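Local coordinates for protein probable polyketide synthase 1 (Dictyostelium discoideum, PDB 2H84) that forms acylpyrones in vitro through its C-terminal type III polyketide synthase domain, the part described here, which in the hybrid enzyme probably carries out iterative polyketide extension and cyclization, at residues E228-S236 with F272-Q283; I261-E270 with S303-L312. One frame throughout, in Å; residues are numbered along the deposited sequence.

Both contacts use helix 261-280, each a different part of it. Contact 2 joins its N-terminal half, 261-270, to helix 302-311. Contact 1 joins its C-terminal part, from Phe272 on, to strand 227-236 of the mixed sheet. Their centres are about 18 Å apart, and Val273 of contact 1 packs on Leu312 of contact 2. Along the chain the segments alternate: strand, 261-270, 272-283, then 303-312. All four belong to the C-terminal part of the chalcone and stilbene synthase fold. The long helix thus spans from the sheet strand near the second subunit to a helix pair whose start lies near the predicted active-site Cys157.

Contact 1 of 2, residues E228-S236 with F272-Q283; sequences EVMCSINRS and FVDTLLDKAKLQ
Ile233 and Phe272 meet head-on across the contact. The Ile233 CD1 methyl sits over a face of the Phe272 ring, 4.2 Å from its centroid, a CH-pi contact. Ile233 CG1 lies between its own backbone N and carbonyl carbon (chi1 56°). From there Ile233 CD1 also reaches Leu276 CB, at 3.7 Å, with the two side chains crossing at a slant. Ile233 and Lys279 pass in opposed directions, with Ile233 CG2 3.5 Å from Lys279 CE.

Arg235 reaches along the flank of Phe272 toward the helix. Its guanidinium plane stands 80° from the ring plane. Bends at chi2 and chi3 bring the group to Thr275. There NH1 of Arg235 donates to OG1 of Thr275 at 3.2 Å, nearly in the guanidinium plane. A second bond from Arg235 NH2 to the same oxygen is less certain. Thr275 OG1 is also hydrogen-bonded to Ala271 O, one helical turn back. Arg235 NH1 also forms a salt bridge with Asp146 of the second subunit, so the dimer interface helps hold this group.

The arrangement is helix-on-sheet packing in a thiolase fold. The strand and helix segments run roughly antiparallel, at 143°, with their axes 8.3 Å apart at closest approach. Phe272 and Leu276 also touch strand 353-360, which lies beyond 364-372 in the same sheet. Met230 and Cys231 form a classic beta bulge opposite Phe369.

Within the bulge, Cys231 SG lies against the helix at Lys279 and Ala280, 3.8 Å from Lys279 CB. Cys231 SG also packs against Leu276 CD1, at 4.1 Å. At the far end, the Met230 CE methyl rests beside the Gln283 chain, 4.2 Å from Gln283 CB.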
loop_
_atom_site.group_PDB
_atom_site.type_symbol
_atom_site.label_atom_id
_atom_site.label_comp_id
_atom_site.label_asym_id
_atom_site.label_seq_id
_atom_site.Cartn_x
_atom_site.Cartn_y
_atom_site.Cartn_z
ATOM N N GLU A 228 23.591 -0.215 9.573
ATOM C CA GLU A 228 23.943 -0.385 8.175
ATOM C C GLU A 228 23.144 -1.573 7.675
ATOM O O GLU A 228 23.436 -2.712 8.026
ATOM C CB GLU A 228 25.429 -0.679 7.992
ATOM C CG GLU A 228 25.819 -0.722 6.525
ATOM C CD GLU A 228 27.245 -1.192 6.296
ATOM O OE1 GLU A 228 28.119 -0.901 7.151
ATOM O OE2 GLU A 228 27.491 -1.838 5.247
ATOM N N VAL A 229 22.126 -1.312 6.868
ATOM C CA VAL A 229 21.318 -2.394 6.343
ATOM C C VAL A 229 22.023 -3.059 5.159
ATOM O O VAL A 229 21.943 -2.612 4.022
ATOM C CB VAL A 229 19.897 -1.879 5.997
ATOM C CG1 VAL A 229 19.942 -0.673 5.272
ATOM C CG2 VAL A 229 19.235 -2.765 5.158
ATOM N N MET A 230 22.723 -4.143 5.465
ATOM C CA MET A 230 23.493 -4.873 4.478
ATOM C C MET A 230 22.629 -5.609 3.474
ATOM O O MET A 230 22.874 -5.549 2.272
ATOM C CB MET A 230 24.423 -5.828 5.201
ATOM C CG MET A 230 25.285 -5.098 6.218
ATOM S SD MET A 230 26.235 -6.208 7.231
ATOM C CE MET A 230 27.213 -7.050 6.027
ATOM N N CYS A 231 21.624 -6.316 3.962
ATOM C CA CYS A 231 20.717 -7.021 3.068
ATOM C C CYS A 231 19.462 -7.430 3.820
ATOM O O CYS A 231 19.445 -7.471 5.054
ATOM C CB CYS A 231 21.395 -8.246 2.443
ATOM S SG CYS A 231 21.846 -9.520 3.595
ATOM N N SER A 232 18.401 -7.700 3.074
ATOM C CA SER A 232 17.141 -8.106 3.678
ATOM C C SER A 232 16.372 -8.944 2.685
ATOM O O SER A 232 16.461 -8.719 1.482
ATOM C CB SER A 232 16.327 -6.879 4.078
ATOM O OG SER A 232 16.291 -5.944 3.020
ATOM N N ILE A 233 15.622 -9.914 3.197
ATOM C CA ILE A 233 14.852 -10.827 2.348
ATOM C C ILE A 233 13.448 -11.058 2.882
ATOM O O ILE A 233 13.073 -10.506 3.917
ATOM C CB ILE A 233 15.522 -12.222 2.277
ATOM C CG1 ILE A 233 15.697 -12.768 3.704
ATOM C CG2 ILE A 233 16.872 -12.136 1.567
ATOM C CD1 ILE A 233 16.177 -14.192 3.781
ATOM N N ASN A 234 12.674 -11.868 2.160
ATOM C CA ASN A 234 11.326 -12.228 2.595
ATOM C C ASN A 234 10.954 -13.587 2.035
ATOM O O ASN A 234 11.459 -14.005 0.992
ATOM C CB ASN A 234 10.270 -11.163 2.212
ATOM C CG ASN A 234 9.987 -11.085 0.717
ATOM O OD1 ASN A 234 9.132 -10.317 0.291
ATOM N ND2 ASN A 234 10.700 -11.871 -0.079
ATOM N N ARG A 235 10.082 -14.293 2.740
ATOM C CA ARG A 235 9.673 -15.623 2.306
ATOM C C ARG A 235 8.162 -15.761 2.389
ATOM O O ARG A 235 7.524 -15.171 3.264
ATOM C CB ARG A 235 10.328 -16.690 3.201
ATOM C CG ARG A 235 10.091 -18.145 2.777
ATOM C CD ARG A 235 11.359 -18.757 2.206
ATOM N NE ARG A 235 12.335 -19.066 3.242
ATOM C CZ ARG A 235 13.635 -19.243 3.022
ATOM N NH1 ARG A 235 14.135 -19.132 1.800
ATOM N NH2 ARG A 235 14.434 -19.557 4.028
ATOM N N SER A 236 7.593 -16.541 1.476
ATOM C CA SER A 236 6.160 -16.776 1.483
ATOM C C SER A 236 5.930 -18.270 1.679
ATOM O O SER A 236 6.726 -19.092 1.212
ATOM C CB SER A 236 5.526 -16.324 0.172
ATOM O OG SER A 236 5.907 -17.164 -0.895
ATOM N N PHE A 272 15.068 -20.111 7.194
ATOM C CA PHE A 272 14.941 -18.731 6.743
ATOM C C PHE A 272 16.153 -17.898 7.165
ATOM O O PHE A 272 16.756 -17.221 6.331
ATOM C CB PHE A 272 13.654 -18.114 7.299
ATOM C CG PHE A 272 13.414 -16.707 6.836
ATOM C CD1 PHE A 272 13.611 -15.638 7.697
ATOM C CD2 PHE A 272 12.965 -16.455 5.542
ATOM C CE1 PHE A 272 13.385 -14.338 7.271
ATOM C CE2 PHE A 272 12.738 -15.157 5.107
ATOM C CZ PHE A 272 12.937 -14.098 5.974
ATOM N N VAL A 273 16.510 -17.955 8.450
ATOM C CA VAL A 273 17.659 -17.212 8.961
ATOM C C VAL A 273 18.923 -17.656 8.246
ATOM O O VAL A 273 19.900 -16.910 8.184
ATOM C CB VAL A 273 17.877 -17.440 10.461
ATOM C CG1 VAL A 273 19.016 -16.564 10.935
ATOM C CG2 VAL A 273 16.603 -17.136 11.237
ATOM N N ASP A 274 18.903 -18.877 7.718
ATOM C CA ASP A 274 20.042 -19.406 6.985
ATOM C C ASP A 274 20.133 -18.743 5.624
ATOM O O ASP A 274 21.222 -18.396 5.174
ATOM C CB ASP A 274 19.934 -20.923 6.807
ATOM C CG ASP A 274 20.449 -21.687 8.009
ATOM O OD1 ASP A 274 21.059 -21.058 8.898
ATOM O OD2 ASP A 274 20.259 -22.916 8.064
ATOM N N THR A 275 18.994 -18.556 4.970
ATOM C CA THR A 275 18.998 -17.920 3.665
ATOM C C THR A 275 19.477 -16.482 3.790
ATOM O O THR A 275 20.150 -15.978 2.898
ATOM C CB THR A 275 17.609 -17.936 3.029
ATOM O OG1 THR A 275 17.183 -19.291 2.855
ATOM C CG2 THR A 275 17.634 -17.242 1.682
ATOM N N LEU A 276 19.131 -15.826 4.896
ATOM C CA LEU A 276 19.545 -14.445 5.141
ATOM C C LEU A 276 21.053 -14.357 5.397
ATOM O O LEU A 276 21.733 -13.459 4.880
ATOM C CB LEU A 276 18.806 -13.866 6.350
ATOM C CG LEU A 276 19.228 -12.448 6.759
ATOM C CD1 LEU A 276 18.868 -11.477 5.657
ATOM C CD2 LEU A 276 18.538 -12.040 8.048
ATOM N N LEU A 277 21.569 -15.290 6.198
ATOM C CA LEU A 277 22.996 -15.322 6.527
ATOM C C LEU A 277 23.919 -15.534 5.332
ATOM O O LEU A 277 25.016 -14.980 5.292
ATOM C CB LEU A 277 23.295 -16.400 7.570
ATOM C CG LEU A 277 23.118 -16.012 9.037
ATOM C CD1 LEU A 277 23.991 -16.765 9.851
ATOM C CD2 LEU A 277 23.566 -14.710 9.300
ATOM N N ASP A 278 23.481 -16.339 4.369
ATOM C CA ASP A 278 24.283 -16.607 3.177
ATOM C C ASP A 278 24.411 -15.360 2.312
ATOM O O ASP A 278 25.427 -15.155 1.642
ATOM C CB ASP A 278 23.660 -17.736 2.357
ATOM C CG ASP A 278 23.616 -19.048 3.115
ATOM O OD1 ASP A 278 23.147 -20.058 2.543
ATOM O OD2 ASP A 278 24.054 -19.068 4.289
ATOM N N LYS A 279 23.363 -14.540 2.324
ATOM C CA LYS A 279 23.350 -13.303 1.564
ATOM C C LYS A 279 24.285 -12.321 2.239
ATOM O O LYS A 279 24.968 -11.531 1.585
ATOM C CB LYS A 279 21.942 -12.713 1.518
ATOM C CG LYS A 279 21.392 -12.652 0.113
ATOM C CD LYS A 279 21.069 -11.247 -0.361
ATOM C CE LYS A 279 19.692 -10.805 0.023
ATOM N NZ LYS A 279 19.116 -9.753 -0.854
ATOM N N ALA A 280 24.317 -12.382 3.562
ATOM C CA ALA A 280 25.165 -11.497 4.328
ATOM C C ALA A 280 26.620 -11.854 4.083
ATOM O O ALA A 280 27.448 -10.973 3.862
ATOM C CB ALA A 280 24.831 -11.613 5.807
ATOM N N LYS A 281 26.920 -13.154 4.101
ATOM C CA LYS A 281 28.286 -13.645 3.902
ATOM C C LYS A 281 28.867 -13.273 2.544
ATOM O O LYS A 281 30.045 -13.508 2.281
ATOM C CB LYS A 281 28.334 -15.163 4.104
ATOM C CG LYS A 281 28.115 -15.591 5.549
ATOM C CD LYS A 281 27.650 -17.039 5.645
ATOM C CE LYS A 281 27.112 -17.358 7.037
ATOM N NZ LYS A 281 26.306 -18.612 7.042
ATOM N N LEU A 282 28.040 -12.689 1.685
ATOM C CA LEU A 282 28.492 -12.268 0.372
ATOM C C LEU A 282 29.245 -10.953 0.491
ATOM O O LEU A 282 29.878 -10.500 -0.460
ATOM C CB LEU A 282 27.307 -12.078 -0.567
ATOM C CG LEU A 282 26.636 -13.312 -1.155
ATOM C CD1 LEU A 282 25.512 -12.871 -2.070
ATOM C CD2 LEU A 282 27.648 -14.122 -1.929
ATOM N N GLN A 283 29.165 -10.336 1.664
ATOM C CA GLN A 283 29.839 -9.065 1.903
ATOM C C GLN A 283 30.839 -9.244 3.034
ATOM O O GLN A 283 32.028 -8.982 2.872
ATOM C CB GLN A 283 28.812 -7.990 2.271
ATOM C CG GLN A 283 27.606 -7.971 1.335
ATOM C CD GLN A 283 26.495 -7.060 1.811
ATOM O OE1 GLN A 283 25.373 -7.129 1.310
ATOM N NE2 GLN A 283 26.801 -6.196 2.775
#

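Contact 2 of 2, residues I261-E270 with S303-L312; sequences IPIVIGSGIE and SILMNIENSL
Ile265, Ile269, Ile304 and Ile308 form the apolar core of this helix pair. The helix segments run roughly parallel, at 28°, with axes 8.4 Å apart at closest approach. Ile265 and Ile269 both meet Ile308. The CG2 branch of Ile265, anti to the backbone N, touches Ile308 CG1 at 3.6 Å. The Ile269 and Ile308 side chains cross at about a right angle, CG1 to CG1. The Ile304 side chain packs against Ile261 and Pro262 in the first turn of helix 261-280. At the other end, Leu312 CG lies 3.6 Å from Ile269 CG2. Leu312 and Glu270 pass in opposed directions, Leu312 CD2 touching Glu270 CB at 3.7 Å. Phe359 of strand 353-360 touches Ile265, Ile304 and Ile308 and joins the pair to the sheet.

The helices come close at Gly266, whose CA lies 4.3 Å from Asn307 CB. The glycine has no side chain to hold the helices apart there.

One hydrogen bond joins the segments. Ser311 OG donates to Gly266 O at 3.0 Å, in the carbonyl plane, with a C=O...donor angle of 149°. With OG anti to the Ser311 backbone N (chi1 162°), the hydroxyl faces that carbonyl.

Ile261 lies about 9 Å from the predicted active-site Cys157, side chain to side chain. The chemistry implies a pair held mainly by branched aliphatic packing, with a single directional bond fixing Ser311 against Gly266.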
loop_
_atom_site.group_PDB
_atom_site.type_symbol
_atom_site.label_atom_id
_atom_site.label_comp_id
_atom_site.label_asym_id
_atom_site.label_seq_id
_atom_site.Cartn_x
_atom_site.Cartn_y
_atom_site.Cartn_z
ATOM N N ILE A 261 0.224 -20.824 14.312
ATOM C CA ILE A 261 1.161 -19.759 14.010
ATOM C C ILE A 261 2.517 -19.887 14.720
ATOM O O ILE A 261 3.563 -19.960 14.063
ATOM C CB ILE A 261 0.511 -18.380 14.296
ATOM C CG1 ILE A 261 -0.631 -18.151 13.301
ATOM C CG2 ILE A 261 1.537 -17.272 14.147
ATOM C CD1 ILE A 261 -1.424 -16.905 13.520
ATOM N N PRO A 262 2.518 -19.960 16.064
ATOM C CA PRO A 262 3.776 -20.072 16.809
ATOM C C PRO A 262 4.720 -21.112 16.259
ATOM O O PRO A 262 5.835 -20.809 15.853
ATOM C CB PRO A 262 3.325 -20.424 18.227
ATOM C CG PRO A 262 1.956 -19.781 18.306
ATOM C CD PRO A 262 1.370 -20.139 16.965
ATOM N N ILE A 263 4.244 -22.349 16.244
ATOM C CA ILE A 263 5.038 -23.465 15.773
ATOM C C ILE A 263 5.369 -23.411 14.276
ATOM O O ILE A 263 6.450 -23.828 13.859
ATOM C CB ILE A 263 4.360 -24.789 16.229
ATOM C CG1 ILE A 263 4.936 -26.004 15.543
ATOM C CG2 ILE A 263 2.980 -24.795 15.938
ATOM C CD1 ILE A 263 6.293 -26.254 15.986
ATOM N N VAL A 264 4.466 -22.872 13.466
ATOM C CA VAL A 264 4.755 -22.768 12.046
ATOM C C VAL A 264 5.940 -21.818 11.920
ATOM O O VAL A 264 6.735 -21.927 10.994
ATOM C CB VAL A 264 3.575 -22.177 11.229
ATOM C CG1 VAL A 264 3.928 -22.108 9.742
ATOM C CG2 VAL A 264 2.337 -23.004 11.420
ATOM N N ILE A 265 6.045 -20.852 12.827
ATOM C CA ILE A 265 7.174 -19.919 12.774
ATOM C C ILE A 265 8.426 -20.636 13.263
ATOM O O ILE A 265 9.453 -20.653 12.584
ATOM C CB ILE A 265 6.939 -18.681 13.644
ATOM C CG1 ILE A 265 6.109 -17.669 12.861
ATOM C CG2 ILE A 265 8.272 -18.035 14.022
ATOM C CD1 ILE A 265 5.444 -16.647 13.662
ATOM N N GLY A 266 8.340 -21.244 14.445
ATOM C CA GLY A 266 9.486 -21.947 14.994
ATOM C C GLY A 266 10.067 -22.962 14.039
ATOM O O GLY A 266 11.287 -23.119 13.932
ATOM N N SER A 267 9.202 -23.670 13.326
ATOM C CA SER A 267 9.713 -24.689 12.427
ATOM C C SER A 267 10.296 -24.178 11.104
ATOM O O SER A 267 11.049 -24.898 10.443
ATOM C CB SER A 267 8.636 -25.744 12.149
ATOM O OG SER A 267 7.510 -25.230 11.457
ATOM N N GLY A 268 9.980 -22.942 10.722
ATOM C CA GLY A 268 10.514 -22.423 9.471
ATOM C C GLY A 268 11.550 -21.326 9.641
ATOM O O GLY A 268 12.206 -20.929 8.688
ATOM N N ILE A 269 11.712 -20.858 10.872
ATOM C CA ILE A 269 12.631 -19.778 11.160
ATOM C C ILE A 269 14.105 -20.055 10.843
ATOM O O ILE A 269 14.776 -19.221 10.235
ATOM C CB ILE A 269 12.470 -19.326 12.638
ATOM C CG1 ILE A 269 12.804 -17.840 12.791
ATOM C CG2 ILE A 269 13.426 -20.092 13.562
ATOM C CD1 ILE A 269 12.489 -16.990 11.560
ATOM N N GLU A 270 14.613 -21.221 11.231
ATOM C CA GLU A 270 16.019 -21.536 11.001
ATOM C C GLU A 270 16.419 -21.532 9.541
ATOM O O GLU A 270 17.376 -20.877 9.165
ATOM C CB GLU A 270 16.383 -22.889 11.599
ATOM C CG GLU A 270 17.881 -23.181 11.526
ATOM C CD GLU A 270 18.220 -24.559 12.037
ATOM O OE1 GLU A 270 19.157 -24.681 12.866
ATOM O OE2 GLU A 270 17.542 -25.521 11.603
ATOM N N SER A 303 4.724 -16.455 22.930
ATOM C CA SER A 303 4.852 -17.783 22.355
ATOM C C SER A 303 5.720 -17.694 21.122
ATOM O O SER A 303 6.620 -18.495 20.942
ATOM C CB SER A 303 3.490 -18.335 21.961
ATOM O OG SER A 303 2.493 -17.853 22.834
ATOM N N ILE A 304 5.456 -16.722 20.263
ATOM C CA ILE A 304 6.259 -16.578 19.055
ATOM C C ILE A 304 7.745 -16.322 19.362
ATOM O O ILE A 304 8.627 -16.980 18.802
ATOM C CB ILE A 304 5.724 -15.422 18.183
ATOM C CG1 ILE A 304 4.312 -15.735 17.692
ATOM C CG2 ILE A 304 6.614 -15.210 16.985
ATOM C CD1 ILE A 304 4.274 -16.789 16.634
ATOM N N LEU A 305 8.016 -15.361 20.246
ATOM C CA LEU A 305 9.386 -15.012 20.622
ATOM C C LEU A 305 10.172 -16.193 21.210
ATOM O O LEU A 305 11.324 -16.440 20.850
ATOM C CB LEU A 305 9.369 -13.858 21.624
ATOM C CG LEU A 305 8.821 -12.531 21.138
ATOM C CD1 LEU A 305 8.980 -11.481 22.252
ATOM C CD2 LEU A 305 9.571 -12.107 19.887
ATOM N N MET A 306 9.540 -16.928 22.113
ATOM C CA MET A 306 10.193 -18.068 22.723
ATOM C C MET A 306 10.452 -19.196 21.732
ATOM O O MET A 306 11.493 -19.830 21.779
ATOM C CB MET A 306 9.350 -18.581 23.883
ATOM C CG MET A 306 8.947 -17.481 24.839
ATOM S SD MET A 306 8.646 -18.041 26.549
ATOM C CE MET A 306 6.864 -18.061 26.597
ATOM N N ASN A 307 9.503 -19.449 20.835
ATOM C CA ASN A 307 9.674 -20.522 19.857
ATOM C C ASN A 307 10.879 -20.214 18.987
ATOM O O ASN A 307 11.667 -21.104 18.688
ATOM C CB ASN A 307 8.438 -20.687 18.977
ATOM C CG ASN A 307 7.281 -21.229 19.745
ATOM O OD1 ASN A 307 6.534 -22.048 19.307
ATOM N ND2 ASN A 307 7.143 -20.755 20.923
ATOM N N ILE A 308 11.028 -18.950 18.593
ATOM C CA ILE A 308 12.147 -18.542 17.754
ATOM C C ILE A 308 13.434 -18.708 18.539
ATOM O O ILE A 308 14.422 -19.215 18.003
ATOM C CB ILE A 308 12.006 -17.097 17.271
ATOM C CG1 ILE A 308 10.915 -17.024 16.200
ATOM C CG2 ILE A 308 13.331 -16.594 16.720
ATOM C CD1 ILE A 308 10.312 -15.644 16.022
ATOM N N GLU A 309 13.439 -18.288 19.804
ATOM C CA GLU A 309 14.644 -18.455 20.641
ATOM C C GLU A 309 15.122 -19.914 20.799
ATOM O O GLU A 309 16.325 -20.195 20.854
ATOM C CB GLU A 309 14.430 -17.863 22.038
ATOM C CG GLU A 309 14.655 -16.366 22.123
ATOM C CD GLU A 309 14.286 -15.786 23.491
ATOM O OE1 GLU A 309 13.300 -16.162 24.084
ATOM O OE2 GLU A 309 14.944 -14.931 24.054
ATOM N N ASN A 310 14.172 -20.832 20.910
ATOM C CA ASN A 310 14.471 -22.253 21.051
ATOM C C ASN A 310 14.950 -22.876 19.750
ATOM O O ASN A 310 15.879 -23.665 19.741
ATOM C CB ASN A 310 13.233 -23.005 21.448
ATOM C CG ASN A 310 12.908 -22.882 22.898
ATOM O OD1 ASN A 310 11.829 -23.279 23.291
ATOM N ND2 ASN A 310 13.817 -22.359 23.703
ATOM N N SER A 311 14.269 -22.553 18.659
ATOM C CA SER A 311 14.611 -23.066 17.351
ATOM C C SER A 311 16.007 -22.646 16.890
ATOM O O SER A 311 16.753 -23.450 16.333
ATOM C CB SER A 311 13.548 -22.594 16.380
ATOM O OG SER A 311 14.009 -22.697 15.060
ATOM N N LEU A 312 16.358 -21.383 17.119
ATOM C CA LEU A 312 17.668 -20.897 16.719
ATOM C C LEU A 312 18.644 -21.141 17.856
ATOM O O LEU A 312 19.842 -20.943 17.724
ATOM C CB LEU A 312 17.573 -19.415 16.298
ATOM C CG LEU A 312 16.620 -19.276 15.118
ATOM C CD1 LEU A 312 16.519 -17.820 14.753
ATOM C CD2 LEU A 312 17.085 -20.113 13.904
#